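Local coordinates for 5-dehydro-2-deoxygluconokinase (Bacillus halodurans C-125, PDB 2QCV), which probably phosphorylates 5-dehydro-2-deoxy-D-gluconate with ATP during the breakdown of myo-inositol, as a PfkB-family sugar kinase, at residues K171-L176 with S200-G205. Sequence-based numbering, arbitrary orientation.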
loop_
_atom_site.group_PDB
_atom_site.type_symbol
_atom_site.label_atom_id
_atom_site.label_comp_id
_atom_site.label_asym_id
_atom_site.label_seq_id
_atom_site.Cartn_x
_atom_site.Cartn_y
_atom_site.Cartn_z
ATOM N N LYS A 171 -26.665 -17.126 20.265
ATOM C CA LYS A 171 -26.866 -17.802 18.984
ATOM C C LYS A 171 -26.212 -16.989 17.844
ATOM O O LYS A 171 -26.453 -15.782 17.725
ATOM C CB LYS A 171 -28.356 -17.953 18.714
ATOM C CG LYS A 171 -28.703 -18.933 17.606
ATOM C CD LYS A 171 -30.183 -19.427 17.672
ATOM C CE LYS A 171 -30.622 -20.177 18.969
ATOM N NZ LYS A 171 -29.995 -21.535 19.204
ATOM N N VAL A 172 -25.424 -17.660 17.005
ATOM C CA VAL A 172 -24.673 -17.013 15.898
ATOM C C VAL A 172 -25.463 -17.211 14.629
ATOM O O VAL A 172 -25.737 -18.357 14.230
ATOM C CB VAL A 172 -23.232 -17.564 15.773
ATOM C CG1 VAL A 172 -22.487 -16.994 14.511
ATOM C CG2 VAL A 172 -22.438 -17.241 17.080
ATOM N N VAL A 173 -25.880 -16.083 14.066
ATOM C CA VAL A 173 -26.626 -16.041 12.833
ATOM C C VAL A 173 -25.752 -15.449 11.741
ATOM O O VAL A 173 -25.276 -14.291 11.837
ATOM C CB VAL A 173 -27.955 -15.216 12.966
ATOM C CG1 VAL A 173 -28.722 -15.251 11.624
ATOM C CG2 VAL A 173 -28.831 -15.656 14.153
ATOM N N PHE A 174 -25.506 -16.242 10.702
ATOM C CA PHE A 174 -24.605 -15.841 9.624
ATOM C C PHE A 174 -25.446 -15.505 8.401
ATOM O O PHE A 174 -26.087 -16.386 7.823
ATOM C CB PHE A 174 -23.617 -16.985 9.322
ATOM C CG PHE A 174 -22.545 -16.659 8.293
ATOM C CD1 PHE A 174 -22.076 -15.354 8.043
ATOM C CD2 PHE A 174 -21.979 -17.707 7.567
ATOM C CE1 PHE A 174 -21.068 -15.153 7.105
ATOM C CE2 PHE A 174 -20.975 -17.497 6.633
ATOM C CZ PHE A 174 -20.551 -16.233 6.386
ATOM N N GLU A 175 -25.413 -14.222 8.028
ATOM C CA GLU A 175 -26.083 -13.726 6.848
ATOM C C GLU A 175 -25.063 -13.608 5.734
ATOM O O GLU A 175 -24.113 -12.828 5.824
ATOM C CB GLU A 175 -26.749 -12.386 7.172
ATOM C CG GLU A 175 -28.083 -12.190 6.499
ATOM C CD GLU A 175 -27.977 -12.026 5.026
ATOM O OE1 GLU A 175 -26.897 -11.652 4.539
ATOM O OE2 GLU A 175 -28.989 -12.235 4.346
ATOM N N LEU A 176 -25.270 -14.340 4.636
ATOM C CA LEU A 176 -24.215 -14.537 3.678
ATOM C C LEU A 176 -23.871 -13.276 2.877
ATOM O O LEU A 176 -22.704 -13.103 2.574
ATOM C CB LEU A 176 -24.474 -15.736 2.739
ATOM C CG LEU A 176 -24.558 -17.135 3.383
ATOM C CD1 LEU A 176 -24.569 -18.248 2.293
ATOM C CD2 LEU A 176 -23.381 -17.351 4.338
ATOM N N SER A 200 -21.477 -21.584 12.838
ATOM C CA SER A 200 -22.710 -20.817 13.117
ATOM C C SER A 200 -23.883 -21.713 13.480
ATOM O O SER A 200 -23.899 -22.885 13.140
ATOM C CB SER A 200 -23.084 -19.983 11.882
ATOM O OG SER A 200 -22.070 -19.042 11.614
ATOM N N ASP A 201 -24.888 -21.127 14.133
ATOM C CA ASP A 201 -26.101 -21.828 14.540
ATOM C C ASP A 201 -27.208 -21.731 13.487
ATOM O O ASP A 201 -27.955 -22.686 13.238
ATOM C CB ASP A 201 -26.550 -21.227 15.872
ATOM C CG ASP A 201 -25.531 -21.417 16.929
ATOM O OD1 ASP A 201 -25.165 -22.576 17.166
ATOM O OD2 ASP A 201 -25.051 -20.435 17.513
ATOM N N ILE A 202 -27.283 -20.567 12.861
ATOM C CA ILE A 202 -28.257 -20.293 11.799
ATOM C C ILE A 202 -27.517 -19.646 10.654
ATOM O O ILE A 202 -26.754 -18.692 10.866
ATOM C CB ILE A 202 -29.404 -19.329 12.275
ATOM C CG1 ILE A 202 -30.084 -19.877 13.540
ATOM C CG2 ILE A 202 -30.392 -19.071 11.123
ATOM C CD1 ILE A 202 -31.149 -18.930 14.180
ATOM N N VAL A 203 -27.753 -20.138 9.440
ATOM C CA VAL A 203 -27.153 -19.579 8.239
ATOM C C VAL A 203 -28.249 -19.226 7.255
ATOM O O VAL A 203 -29.109 -20.067 6.974
ATOM C CB VAL A 203 -26.140 -20.562 7.571
ATOM C CG1 VAL A 203 -25.380 -19.859 6.447
ATOM C CG2 VAL A 203 -25.158 -21.085 8.632
ATOM N N ILE A 204 -28.227 -17.977 6.775
ATOM C CA ILE A 204 -29.268 -17.435 5.884
ATOM C C ILE A 204 -28.596 -16.866 4.651
ATOM O O ILE A 204 -27.695 -16.057 4.788
ATOM C CB ILE A 204 -30.055 -16.291 6.548
ATOM C CG1 ILE A 204 -30.680 -16.754 7.872
ATOM C CG2 ILE A 204 -31.126 -15.784 5.587
ATOM C CD1 ILE A 204 -31.342 -15.624 8.687
ATOM N N GLY A 205 -29.020 -17.278 3.461
ATOM C CA GLY A 205 -28.416 -16.787 2.222
ATOM C C GLY A 205 -29.218 -17.195 1.024
ATOM O O GLY A 205 -30.101 -18.053 1.134
#
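Two backbone N-H groups grip Val172 O, both in its carbonyl plane: Asp201 N at 2.9 Å on a bent path and Ile202 N at 3.0 Å on a straighter one. Asp201 then turns its carboxylate back, CG anti to its own carbonyl carbon, and OD2 takes Val172 N on its anti lone pair, at 2.8 Å and almost straight (174°). This side chain thus stands in for a main-chain acceptor where strand 202-205 begins. From there Phe174 N to Ile202 O, Ile204 N to Phe174 O and Leu176 N to Ile204 O continue the parallel pairing, each donor nearly along the C=O axis. On one face Ile202 CD1 touches both Lys171 CD (3.7 Å) and Val173 CG2, while the Lys171 amine goes on to a salt bridge with Glu235. On the other, Leu176 CD2 sits 3.3 Å above the Phe174 plane, toward the rim, and also meets Val203 CG1 at 3.8 Å. Ser200 OG, bonded to Val196 O, rests against Phe174 CB, and Tyr193 meets the ring edge-to-face. Helix 186-199 thus packs on this second face around Phe174 and, linking parallel strands 171-175 and 202-206, makes a beta-alpha-beta crossover in the central sheet of the ribokinase-like fold.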